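PDB 5UYT: Ice-binding protein from Flavobacteriaceae bacterium, which probably binds ice and acts as an antifreeze protein, its chain forming two right-handed beta-solenoid domains. Local coordinates for residues A[303-308]-A[322-327]; A[335-340]-A[362-367]; A[4-9]-A[184-189]; A[222-227]-A[242-247]. One frame throughout, in Å; residues are numbered along the deposited sequence. Where two conformers were deposited one is given.

Interaction 1: A[303-308]-A[322-327]; sequences QNLVLT and GKVTLD
Leu307 and Leu326 run alongside each other from neighbouring parallel strands, both into the buried face. Methyl CD2 of Leu326 swings back across the gap and fills the hollow beside Leu307, 3.8 Å from its CB. CD1 of Leu307 also nears CG2 of Val324, 4.2 Å away, so both branches of the facing strand border the same leucine. On the face of Val306 and Thr325, CG1 of Val306, anti to its backbone N (chi1 -179°), extends to 3.9 Å from CB of Asp327. At the Asn304 end of the pair, amide ND2 of Asn304 sits 3.6 Å from CE of Lys323, whose chain crosses it at about a right angle. Backbone bonds set the spacing: Leu307 N donates to Thr325 O at 2.8 Å, while Leu305 O takes both Thr325 N and a water. Strand 351-355 continues the sheet beyond 323-327, and Asp327 OD1 is held by Gln329 N and Asn356 ND2. The pairing joins parallel strands of adjacent coils of the right-handed beta-solenoid. Its chemistry implies a two-sided sheet: apolar contacts on the leucine face and, on the other, a water bonded to Leu305 O and Thr325 OG1.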
loop_
_atom_site.group_PDB
_atom_site.type_symbol
_atom_site.label_atom_id
_atom_site.label_comp_id
_atom_site.label_asym_id
_atom_site.label_seq_id
_atom_site.Cartn_x
_atom_site.Cartn_y
_atom_site.Cartn_z
ATOM N N GLN A 303 7.327 2.903 -8.551
ATOM C CA GLN A 303 8.614 2.823 -7.848
ATOM C C GLN A 303 8.508 1.915 -6.635
ATOM O O GLN A 303 9.058 2.232 -5.568
ATOM C CB GLN A 303 9.085 4.216 -7.408
ATOM C CG GLN A 303 9.232 5.205 -8.552
ATOM C CD GLN A 303 9.913 6.454 -8.055
ATOM O OE1 GLN A 303 11.117 6.476 -7.904
ATOM N NE2 GLN A 303 9.137 7.464 -7.710
ATOM N N ASN A 304 7.807 0.795 -6.811
ATOM C CA ASN A 304 7.659 -0.235 -5.788
ATOM C C ASN A 304 6.793 0.192 -4.590
ATOM O O ASN A 304 6.923 -0.356 -3.480
ATOM C CB ASN A 304 9.050 -0.777 -5.380
ATOM C CG ASN A 304 9.929 -1.038 -6.589
ATOM O OD1 ASN A 304 11.007 -0.460 -6.738
ATOM N ND2 ASN A 304 9.458 -1.862 -7.473
ATOM N N LEU A 305 5.883 1.135 -4.827
ATOM C CA LEU A 305 4.878 1.510 -3.853
ATOM C C LEU A 305 4.018 0.277 -3.591
ATOM O O LEU A 305 3.704 -0.487 -4.528
ATOM C CB LEU A 305 3.967 2.606 -4.446
ATOM C CG LEU A 305 2.829 3.260 -3.654
ATOM C CD1 LEU A 305 3.331 3.967 -2.389
ATOM C CD2 LEU A 305 2.102 4.252 -4.585
ATOM N N VAL A 306 3.641 0.087 -2.331
ATOM C CA VAL A 306 2.695 -0.962 -1.963
ATOM C C VAL A 306 1.480 -0.275 -1.343
ATOM O O VAL A 306 1.631 0.591 -0.446
ATOM C CB VAL A 306 3.321 -1.945 -0.937
ATOM C CG1 VAL A 306 2.346 -3.065 -0.563
ATOM C CG2 VAL A 306 4.612 -2.540 -1.489
ATOM N N LEU A 307 0.291 -0.691 -1.793
ATOM C CA LEU A 307 -0.979 -0.189 -1.289
ATOM C C LEU A 307 -1.772 -1.321 -0.607
ATOM O O LEU A 307 -1.468 -2.511 -0.791
ATOM C CB LEU A 307 -1.789 0.443 -2.436
ATOM C CG LEU A 307 -1.096 1.619 -3.173
ATOM C CD1 LEU A 307 -2.020 2.170 -4.283
ATOM C CD2 LEU A 307 -0.667 2.736 -2.206
ATOM N N THR A 308 -2.757 -0.918 0.208
ATOM C CA THR A 308 -3.611 -1.824 0.985
ATOM C C THR A 308 -5.087 -1.480 0.696
ATOM O O THR A 308 -5.371 -0.481 0.000
ATOM C CB THR A 308 -3.279 -1.719 2.494
ATOM O OG1 THR A 308 -3.214 -0.339 2.887
ATOM C CG2 THR A 308 -1.951 -2.421 2.795
ATOM N N GLY A 322 7.286 1.859 -13.389
ATOM C CA GLY A 322 7.651 0.588 -12.801
ATOM C C GLY A 322 6.437 -0.019 -12.107
ATOM O O GLY A 322 5.339 -0.011 -12.655
ATOM N N LYS A 323 6.665 -0.512 -10.892
ATOM C CA LYS A 323 5.683 -1.363 -10.241
ATOM C C LYS A 323 4.914 -0.692 -9.115
ATOM O O LYS A 323 5.513 0.013 -8.280
ATOM C CB LYS A 323 6.416 -2.570 -9.639
ATOM C CG LYS A 323 5.469 -3.554 -8.916
ATOM C CD LYS A 323 6.098 -4.876 -8.501
ATOM C CE LYS A 323 7.261 -4.703 -7.552
ATOM N NZ LYS A 323 7.761 -6.036 -7.058
ATOM N N VAL A 324 3.607 -0.957 -9.084
ATOM C CA VAL A 324 2.791 -0.748 -7.883
ATOM C C VAL A 324 2.215 -2.112 -7.482
ATOM O O VAL A 324 1.783 -2.873 -8.342
ATOM C CB VAL A 324 1.688 0.330 -8.109
ATOM C CG1 VAL A 324 0.696 -0.083 -9.203
ATOM C CG2 VAL A 324 0.974 0.678 -6.797
ATOM N N THR A 325 2.200 -2.391 -6.170
ATOM C CA THR A 325 1.673 -3.643 -5.649
ATOM C C THR A 325 0.465 -3.384 -4.773
ATOM O O THR A 325 0.436 -2.386 -3.999
ATOM C CB THR A 325 2.755 -4.361 -4.833
ATOM O OG1 THR A 325 3.875 -4.669 -5.676
ATOM C CG2 THR A 325 2.197 -5.655 -4.183
ATOM N N LEU A 326 -0.549 -4.240 -4.941
ATOM C CA LEU A 326 -1.778 -4.184 -4.148
ATOM C C LEU A 326 -1.804 -5.380 -3.206
ATOM O O LEU A 326 -1.788 -6.520 -3.642
ATOM C CB LEU A 326 -3.010 -4.128 -5.083
ATOM C CG LEU A 326 -2.867 -2.995 -6.129
ATOM C CD1 LEU A 326 -4.068 -3.104 -7.075
ATOM C CD2 LEU A 326 -2.825 -1.597 -5.458
ATOM N N ASP A 327 -1.847 -5.097 -1.896
ATOM C CA ASP A 327 -1.631 -6.102 -0.862
ATOM C C ASP A 327 -2.945 -6.227 -0.107
ATOM O O ASP A 327 -3.340 -5.304 0.632
ATOM C CB ASP A 327 -0.510 -5.580 0.070
ATOM C CG ASP A 327 -0.252 -6.458 1.282
ATOM O OD1 ASP A 327 -0.916 -7.499 1.463
ATOM O OD2 ASP A 327 0.649 -6.059 2.097
HETATM O O HOH W 1 5.548 -2.637 -5.210
#

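Interaction 2: A[335-340]-A[362-367]; sequences VFVIKI and NVFWKV
Ile338 lays its side chain over the indole of Trp365, the closest approach between side chains of strands 336-340 and 363-367. Methyl CD1 stands over the six-membered ring, 3.6 Å from its centroid and 17° off the normal, a CH-pi contact. CG1 of Ile338 is anti to the carbonyl carbon (chi1 -63°), which carries CD1 out above the ring, while CG2 comes down by CE3 and CZ3. Ile340 CD1 approaches the same indole at its edge, 4.2 Å from CE3, and touches Val367 CG2. NE1 of Trp365 is bonded to Lys380 O. Among the other apolar pairs, Phe336 CD2 meets Val363 CG2 at 4.0 Å, and Val335 CG1 reaches the edge of the Phe364 ring at CD2. Polar contacts are chiefly backbone: five N-H...O bonds alternate between the strands, from Phe336 N to Asn362 O at 2.9 Å to Ile340 N to Lys366 O at 2.7 Å. Lys366 adds one by curling back, its chain folded at two bonds (chi2 -81°), to place NZ 3.2 Å from Ile340 O, well above the carbonyl plane. Lys339 NZ turns instead to Leu289 O and Thr291 OG1. Helix 270-288 packs against Val337 and Lys366. Parallel strands paired residue for residue between successive coils are typical of a beta-solenoid, here the right-handed beta-helix of the ice-binding family.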
loop_
_atom_site.group_PDB
_atom_site.type_symbol
_atom_site.label_atom_id
_atom_site.label_comp_id
_atom_site.label_asym_id
_atom_site.label_seq_id
_atom_site.Cartn_x
_atom_site.Cartn_y
_atom_site.Cartn_z
ATOM N N VAL A 335 -11.122 -4.939 -1.599
ATOM C CA VAL A 335 -11.331 -4.105 -2.791
ATOM C C VAL A 335 -10.348 -2.911 -2.709
ATOM O O VAL A 335 -10.095 -2.355 -1.614
ATOM C CB VAL A 335 -12.771 -3.541 -2.804
ATOM C CG1 VAL A 335 -12.946 -2.432 -3.859
ATOM C CG2 VAL A 335 -13.780 -4.660 -3.025
ATOM N N PHE A 336 -9.831 -2.521 -3.867
ATOM C CA PHE A 336 -8.939 -1.379 -3.977
ATOM C C PHE A 336 -9.552 -0.440 -4.989
ATOM O O PHE A 336 -9.865 -0.856 -6.127
ATOM C CB PHE A 336 -7.588 -1.830 -4.524
ATOM C CG PHE A 336 -6.916 -2.888 -3.696
ATOM C CD1 PHE A 336 -5.893 -2.531 -2.814
ATOM C CD2 PHE A 336 -7.288 -4.237 -3.813
ATOM C CE1 PHE A 336 -5.247 -3.519 -2.057
ATOM C CE2 PHE A 336 -6.639 -5.219 -3.053
ATOM C CZ PHE A 336 -5.631 -4.861 -2.184
ATOM N N VAL A 337 -9.720 0.826 -4.621
ATOM C CA VAL A 337 -10.176 1.796 -5.602
ATOM C C VAL A 337 -9.133 2.901 -5.709
ATOM O O VAL A 337 -8.712 3.457 -4.701
ATOM C CB VAL A 337 -11.563 2.376 -5.247
ATOM C CG1 VAL A 337 -11.893 3.575 -6.154
ATOM C CG2 VAL A 337 -12.661 1.293 -5.384
ATOM N N ILE A 338 -8.711 3.211 -6.934
ATOM C CA ILE A 338 -7.672 4.255 -7.158
ATOM C C ILE A 338 -8.303 5.341 -8.024
ATOM O O ILE A 338 -8.597 5.108 -9.198
ATOM C CB ILE A 338 -6.409 3.645 -7.826
ATOM C CG1 ILE A 338 -5.824 2.600 -6.842
ATOM C CG2 ILE A 338 -5.352 4.741 -8.091
ATOM C CD1 ILE A 338 -4.722 1.735 -7.409
ATOM N N LYS A 339 -8.599 6.490 -7.422
ATOM C CA LYS A 339 -9.229 7.600 -8.136
ATOM C C LYS A 339 -8.095 8.509 -8.617
ATOM O O LYS A 339 -7.243 8.926 -7.814
ATOM C CB LYS A 339 -10.132 8.415 -7.181
ATOM C CG LYS A 339 -11.261 7.629 -6.535
ATOM C CD LYS A 339 -12.269 8.563 -5.853
ATOM C CE LYS A 339 -11.673 9.121 -4.577
ATOM N NZ LYS A 339 -12.657 10.024 -3.912
ATOM N N ILE A 340 -8.104 8.865 -9.898
ATOM C CA ILE A 340 -7.034 9.721 -10.462
ATOM C C ILE A 340 -7.702 10.965 -11.052
ATOM O O ILE A 340 -8.590 10.835 -11.920
ATOM C CB ILE A 340 -6.218 8.931 -11.542
ATOM C CG1 ILE A 340 -5.451 7.771 -10.894
ATOM C CG2 ILE A 340 -5.291 9.886 -12.305
ATOM C CD1 ILE A 340 -4.759 6.844 -11.916
ATOM N N ASN A 362 -11.238 -7.252 -8.064
ATOM C CA ASN A 362 -11.564 -6.314 -6.969
ATOM C C ASN A 362 -10.713 -5.045 -6.992
ATOM O O ASN A 362 -10.633 -4.343 -5.980
ATOM C CB ASN A 362 -11.409 -7.004 -5.587
ATOM C CG ASN A 362 -12.360 -8.182 -5.413
ATOM O OD1 ASN A 362 -13.393 -8.255 -6.061
ATOM N ND2 ASN A 362 -12.001 -9.129 -4.541
ATOM N N VAL A 363 -10.086 -4.769 -8.135
ATOM C CA VAL A 363 -9.261 -3.568 -8.317
ATOM C C VAL A 363 -9.900 -2.654 -9.362
ATOM O O VAL A 363 -10.232 -3.115 -10.493
ATOM C CB VAL A 363 -7.866 -3.987 -8.807
ATOM C CG1 VAL A 363 -7.017 -2.751 -9.057
ATOM C CG2 VAL A 363 -7.224 -4.914 -7.762
ATOM N N PHE A 364 -10.133 -1.390 -8.967
ATOM C CA PHE A 364 -10.789 -0.422 -9.849
ATOM C C PHE A 364 -10.011 0.870 -9.934
ATOM O O PHE A 364 -9.521 1.377 -8.912
ATOM C CB PHE A 364 -12.193 -0.105 -9.328
ATOM C CG PHE A 364 -13.038 -1.331 -9.190
ATOM C CD1 PHE A 364 -13.757 -1.812 -10.289
ATOM C CD2 PHE A 364 -13.010 -2.077 -8.005
ATOM C CE1 PHE A 364 -14.497 -2.993 -10.193
ATOM C CE2 PHE A 364 -13.757 -3.263 -7.906
ATOM C CZ PHE A 364 -14.474 -3.718 -8.997
ATOM N N TRP A 365 -9.944 1.423 -11.139
ATOM C CA TRP A 365 -9.220 2.667 -11.349
ATOM C C TRP A 365 -10.216 3.629 -11.977
ATOM O O TRP A 365 -10.776 3.332 -13.049
ATOM C CB TRP A 365 -8.091 2.456 -12.364
ATOM C CG TRP A 365 -7.080 1.388 -11.993
ATOM C CD1 TRP A 365 -7.240 0.024 -12.096
ATOM C CD2 TRP A 365 -5.759 1.609 -11.507
ATOM N NE1 TRP A 365 -6.087 -0.609 -11.682
ATOM C CE2 TRP A 365 -5.165 0.342 -11.315
ATOM C CE3 TRP A 365 -5.023 2.766 -11.178
ATOM C CZ2 TRP A 365 -3.859 0.190 -10.821
ATOM C CZ3 TRP A 365 -3.710 2.617 -10.707
ATOM C CH2 TRP A 365 -3.135 1.330 -10.550
ATOM N N LYS A 366 -10.451 4.767 -11.321
ATOM C CA LYS A 366 -11.331 5.789 -11.873
ATOM C C LYS A 366 -10.433 6.890 -12.424
ATOM O O LYS A 366 -9.788 7.576 -11.619
ATOM C CB LYS A 366 -12.200 6.330 -10.730
ATOM C CG LYS A 366 -13.343 7.290 -11.123
ATOM C CD LYS A 366 -12.887 8.732 -11.350
ATOM C CE LYS A 366 -12.095 9.348 -10.197
ATOM N NZ LYS A 366 -11.507 10.665 -10.600
ATOM N N VAL A 367 -10.372 7.066 -13.750
ATOM C CA VAL A 367 -9.417 8.029 -14.325
ATOM C C VAL A 367 -10.163 9.184 -15.023
ATOM O O VAL A 367 -10.867 8.997 -16.021
ATOM C CB VAL A 367 -8.464 7.327 -15.339
ATOM C CG1 VAL A 367 -7.470 8.361 -15.875
ATOM C CG2 VAL A 367 -7.765 6.133 -14.651
#

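Interaction 3: A[4-9]-A[184-189]; sequences PTLGAA and RALSTT
The guanidinium of Arg184, against which Leu6 makes its contact, is held by several groups: NH1 is bonded to Asn165 OD1 and NH2 to Ala10 O, and NE too has a partner in a residue adjoining the segments. Methyl CD1 of Leu6 lies 3.5 Å from NH1 of Arg184 and 3.8 Å from CD, approaching the planar group obliquely. The leucine and the arginine pass alongside, running opposite ways; the arginine is extended from CG to NE (chi2 173°), which takes its charged end past the leucine. Carbonyl Ala9 O is a looser neighbour, 4.0 Å from NE. In the right-handed beta-solenoid of this ice-binding protein, residues 184-187 belong to strand 180-187 of a coil, and 4-9 is the N-terminal lead-in, loop passing into a 3-10 turn at 8-9, before strand 12-16 beside it. Thr5 and Gly7 shape that lead-in as an ST turn, Gly7 N donating to Thr5 OG1 at 3.1 Å. The other branch of Leu6, CD2, meets CD1 of Leu186 tip to tip at 4.0 Å. Helix 55-73 adjoins both leucines, with Ala67 touching Leu6 and Leu64 touching Leu186.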
loop_
_atom_site.group_PDB
_atom_site.type_symbol
_atom_site.label_atom_id
_atom_site.label_comp_id
_atom_site.label_asym_id
_atom_site.label_seq_id
_atom_site.Cartn_x
_atom_site.Cartn_y
_atom_site.Cartn_z
ATOM N N PRO A 4 0.546 -4.577 25.924
ATOM C CA PRO A 4 -0.006 -3.223 26.063
ATOM C C PRO A 4 -0.715 -2.730 24.818
ATOM O O PRO A 4 -0.228 -2.932 23.700
ATOM C CB PRO A 4 1.226 -2.347 26.335
ATOM C CG PRO A 4 2.388 -3.162 25.894
ATOM C CD PRO A 4 2.004 -4.596 26.139
ATOM N N THR A 5 -1.861 -2.086 25.009
ATOM C CA THR A 5 -2.513 -1.447 23.883
ATOM C C THR A 5 -1.815 -0.138 23.506
ATOM O O THR A 5 -1.364 0.613 24.373
ATOM C CB THR A 5 -4.035 -1.260 24.084
ATOM O OG1 THR A 5 -4.585 -0.691 22.890
ATOM C CG2 THR A 5 -4.350 -0.366 25.295
ATOM N N LEU A 6 -1.703 0.098 22.198
ATOM C CA LEU A 6 -1.227 1.373 21.667
ATOM C C LEU A 6 -2.348 2.377 21.380
ATOM O O LEU A 6 -2.075 3.539 21.047
ATOM C CB LEU A 6 -0.432 1.135 20.376
ATOM C CG LEU A 6 0.957 0.519 20.466
ATOM C CD1 LEU A 6 1.488 0.346 19.047
ATOM C CD2 LEU A 6 1.912 1.366 21.314
ATOM N N GLY A 7 -3.597 1.915 21.464
ATOM C CA GLY A 7 -4.763 2.726 21.091
ATOM C C GLY A 7 -4.587 3.393 19.744
ATOM O O GLY A 7 -4.369 2.710 18.738
ATOM N N ALA A 8 -4.665 4.724 19.723
ATOM C CA ALA A 8 -4.630 5.489 18.462
ATOM C C ALA A 8 -3.222 5.546 17.847
ATOM O O ALA A 8 -3.072 5.730 16.638
ATOM C CB ALA A 8 -5.176 6.892 18.680
ATOM N N ALA A 9 -2.195 5.420 18.682
ATOM C CA ALA A 9 -0.836 5.333 18.166
ATOM C C ALA A 9 -0.670 4.167 17.186
ATOM O O ALA A 9 0.198 4.220 16.289
ATOM C CB ALA A 9 0.161 5.208 19.308
ATOM N N ARG A 184 6.890 -0.059 14.352
ATOM C CA ARG A 184 6.597 1.368 14.407
ATOM C C ARG A 184 7.767 2.079 15.063
ATOM O O ARG A 184 8.450 1.490 15.929
ATOM C CB ARG A 184 5.327 1.617 15.250
ATOM C CG ARG A 184 4.041 1.061 14.635
ATOM C CD ARG A 184 2.873 1.191 15.619
ATOM N NE ARG A 184 1.623 0.658 15.046
ATOM C CZ ARG A 184 1.165 -0.583 15.243
ATOM N NH1 ARG A 184 1.837 -1.434 16.008
ATOM N NH2 ARG A 184 0.020 -0.985 14.670
ATOM N N ALA A 185 8.021 3.324 14.646
ATOM C CA ALA A 185 8.930 4.208 15.378
ATOM C C ALA A 185 8.083 5.292 16.026
ATOM O O ALA A 185 7.459 6.106 15.336
ATOM C CB ALA A 185 10.003 4.806 14.451
ATOM N N LEU A 186 8.033 5.246 17.355
ATOM C CA LEU A 186 7.189 6.117 18.164
ATOM C C LEU A 186 8.045 6.805 19.220
ATOM O O LEU A 186 8.741 6.123 19.977
ATOM C CB LEU A 186 6.113 5.281 18.877
ATOM C CG LEU A 186 5.258 4.322 18.026
ATOM C CD1 LEU A 186 4.440 3.423 18.950
ATOM C CD2 LEU A 186 4.352 5.096 17.075
ATOM N N SER A 187 7.976 8.136 19.282
ATOM C CA SER A 187 8.657 8.911 20.345
ATOM C C SER A 187 7.673 9.703 21.208
ATOM O O SER A 187 6.763 10.359 20.687
ATOM C CB SER A 187 9.693 9.872 19.756
ATOM O OG SER A 187 10.242 10.731 20.788
ATOM N N THR A 188 7.886 9.685 22.531
ATOM C CA THR A 188 7.069 10.466 23.478
ATOM C C THR A 188 7.440 11.948 23.496
ATOM O O THR A 188 6.723 12.743 24.082
ATOM C CB THR A 188 7.188 9.936 24.920
ATOM O OG1 THR A 188 8.563 9.962 25.303
ATOM C CG2 THR A 188 6.675 8.508 25.013
ATOM N N THR A 189 8.599 12.277 22.920
ATOM C CA THR A 189 8.976 13.606 22.378
ATOM C C THR A 189 10.428 13.454 21.919
ATOM O O THR A 189 11.255 12.835 22.624
ATOM C CB THR A 189 8.758 14.917 23.273
ATOM O OG1 THR A 189 10.001 15.543 23.611
ATOM C CG2 THR A 189 7.886 14.751 24.481
#

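Interaction 4: A[222-227]-A[242-247]; sequences VCYTIF and TGDVGT
Asp244 crosses the ring of Tyr224 obliquely, its CB over one face at 3.8 Å from the centroid, and the carboxylate and ring planes stand 79° apart. The ring is thus packed against the aspartate's methylene, a CH-pi contact, and its edge meets the backbone at Val245 C and Gly246 N. Beyond it, Phe227 brings CD1 to 3.3 Å from Gly246 O; its CG is anti to the backbone N (chi1 176°), which tips the ring toward the partner strand. On the other face, Ile226 and Val245 run alongside, with CB and CG1 3.9 Å apart. At the chain's corner, Thr225 OG1 donates to Thr242 O at 2.6 Å, passing close over Gly243 CA, where the lack of a side chain leaves it room. Tyr224 pairs with Asp244 but Ile226 with Val245, so Thr225 is the extra residue of a beta bulge; Gly246 N then bonds Ile226 O. A water joins Cys223 O to Asp244 OD1, whose carboxylate is also held by Thr263 N and His265 NE2. Cys223 is tied to Cys422 by a disulfide. Helix 270-288 covers both aromatic rings, strand 397-404 pairs with Thr225 and Phe227, and strand 233-236 packs against Ile226 and Val245.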
loop_
_atom_site.group_PDB
_atom_site.type_symbol
_atom_site.label_atom_id
_atom_site.label_comp_id
_atom_site.label_asym_id
_atom_site.label_seq_id
_atom_site.Cartn_x
_atom_site.Cartn_y
_atom_site.Cartn_z
ATOM N N VAL A 222 -19.463 -5.727 -17.145
ATOM C CA VAL A 222 -18.624 -6.848 -16.663
ATOM C C VAL A 222 -18.286 -7.853 -17.794
ATOM O O VAL A 222 -17.257 -8.545 -17.740
ATOM C CB VAL A 222 -19.258 -7.628 -15.466
ATOM C CG1 VAL A 222 -20.331 -8.596 -15.921
ATOM C CG2 VAL A 222 -18.179 -8.362 -14.670
ATOM N N CYS A 223 -19.126 -7.889 -18.831
ATOM C CA CYS A 223 -18.891 -8.772 -19.979
ATOM C C CYS A 223 -18.005 -8.177 -21.049
ATOM O O CYS A 223 -17.689 -8.878 -22.009
ATOM C CB CYS A 223 -20.226 -9.214 -20.615
ATOM S SG CYS A 223 -21.176 -10.261 -19.483
ATOM N N TYR A 224 -17.606 -6.913 -20.892
ATOM C CA TYR A 224 -16.709 -6.294 -21.872
ATOM C C TYR A 224 -15.301 -6.195 -21.314
ATOM O O TYR A 224 -15.117 -6.059 -20.107
ATOM C CB TYR A 224 -17.197 -4.891 -22.223
ATOM C CG TYR A 224 -18.312 -4.837 -23.234
ATOM C CD1 TYR A 224 -18.044 -4.517 -24.569
ATOM C CD2 TYR A 224 -19.636 -5.071 -22.859
ATOM C CE1 TYR A 224 -19.074 -4.467 -25.495
ATOM C CE2 TYR A 224 -20.672 -5.017 -23.776
ATOM C CZ TYR A 224 -20.374 -4.697 -25.093
ATOM O OH TYR A 224 -21.377 -4.611 -26.005
ATOM N N THR A 225 -14.324 -6.208 -22.205
ATOM C CA THR A 225 -12.955 -6.071 -21.834
ATOM C C THR A 225 -12.374 -4.764 -22.361
ATOM O O THR A 225 -11.502 -4.183 -21.713
ATOM C CB THR A 225 -12.173 -7.294 -22.337
ATOM O OG1 THR A 225 -12.790 -8.466 -21.784
ATOM C CG2 THR A 225 -10.695 -7.241 -21.918
ATOM N N ILE A 226 -12.775 -4.345 -23.568
ATOM C CA ILE A 226 -12.327 -3.070 -24.147
ATOM C C ILE A 226 -13.598 -2.400 -24.660
ATOM O O ILE A 226 -14.295 -2.973 -25.530
ATOM C CB ILE A 226 -11.363 -3.277 -25.340
ATOM C CG1 ILE A 226 -10.184 -4.175 -24.940
ATOM C CG2 ILE A 226 -10.880 -1.937 -25.896
ATOM C CD1 ILE A 226 -9.176 -3.540 -24.006
ATOM N N PHE A 227 -13.917 -1.235 -24.123
ATOM C CA PHE A 227 -15.199 -0.606 -24.453
ATOM C C PHE A 227 -15.132 0.905 -24.365
ATOM O O PHE A 227 -14.601 1.446 -23.385
ATOM C CB PHE A 227 -16.318 -1.144 -23.538
ATOM C CG PHE A 227 -17.647 -0.462 -23.757
ATOM C CD1 PHE A 227 -18.451 -0.818 -24.832
ATOM C CD2 PHE A 227 -18.092 0.559 -22.907
ATOM C CE1 PHE A 227 -19.690 -0.182 -25.049
ATOM C CE2 PHE A 227 -19.323 1.201 -23.130
ATOM C CZ PHE A 227 -20.121 0.822 -24.205
ATOM N N THR A 242 -10.233 -11.934 -24.182
ATOM C CA THR A 242 -11.321 -12.739 -23.639
ATOM C C THR A 242 -12.330 -11.731 -23.083
ATOM O O THR A 242 -11.985 -10.894 -22.230
ATOM C CB THR A 242 -10.835 -13.684 -22.534
ATOM O OG1 THR A 242 -9.838 -14.549 -23.103
ATOM C CG2 THR A 242 -12.016 -14.522 -21.988
ATOM N N GLY A 243 -13.533 -11.797 -23.622
ATOM C CA GLY A 243 -14.645 -10.885 -23.298
ATOM C C GLY A 243 -15.021 -10.092 -24.536
ATOM O O GLY A 243 -14.483 -10.342 -25.626
ATOM N N ASP A 244 -15.975 -9.168 -24.383
ATOM C CA ASP A 244 -16.513 -8.452 -25.565
ATOM C C ASP A 244 -15.751 -7.165 -25.819
ATOM O O ASP A 244 -15.126 -6.621 -24.898
ATOM C CB ASP A 244 -18.000 -8.100 -25.369
ATOM C CG ASP A 244 -18.954 -9.285 -25.611
ATOM O OD1 ASP A 244 -18.544 -10.464 -25.544
ATOM O OD2 ASP A 244 -20.172 -9.046 -25.805
ATOM N N VAL A 245 -15.816 -6.668 -27.056
ATOM C CA VAL A 245 -15.190 -5.386 -27.371
ATOM C C VAL A 245 -16.202 -4.578 -28.163
ATOM O O VAL A 245 -17.017 -5.151 -28.894
ATOM C CB VAL A 245 -13.848 -5.527 -28.152
ATOM C CG1 VAL A 245 -12.815 -6.309 -27.329
ATOM C CG2 VAL A 245 -14.046 -6.176 -29.535
ATOM N N GLY A 246 -16.191 -3.250 -28.019
ATOM C CA GLY A 246 -17.046 -2.451 -28.904
ATOM C C GLY A 246 -17.103 -0.990 -28.498
ATOM O O GLY A 246 -16.532 -0.605 -27.464
ATOM N N THR A 247 -17.724 -0.182 -29.357
ATOM C CA THR A 247 -18.057 1.190 -28.994
ATOM C C THR A 247 -19.552 1.462 -29.167
ATOM O O THR A 247 -20.209 0.896 -30.060
ATOM C CB THR A 247 -17.221 2.230 -29.767
ATOM O OG1 THR A 247 -17.623 3.520 -29.329
ATOM C CG2 THR A 247 -17.426 2.120 -31.294
HETATM O O HOH W 2 -18.032 -11.447 -22.986
#

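Interactions 1, 2 and 4 all join parallel strands of the second ice-binding-like unit, whereas interaction 3 belongs to the first, its centre about 49 Å from that of interaction 4. Interactions 1 and 2 touch directly, Thr308 and Leu326 packing on the ring of Phe336, and strand 323-327 is followed in the chain by 336-340. Interaction 1 is only partly buried, with water and polar side chains at its margin; interaction 2 is wholly buried and rich in aromatic and aliphatic packing. Interactions 2 and 4 both lie beside helix 270-288, but 4 adds a bulge, a disulfide and a hydrogen-bonded aspartate. Interaction 3, also buried, has no strand pairing between its segments and rests mainly on side-chain packing.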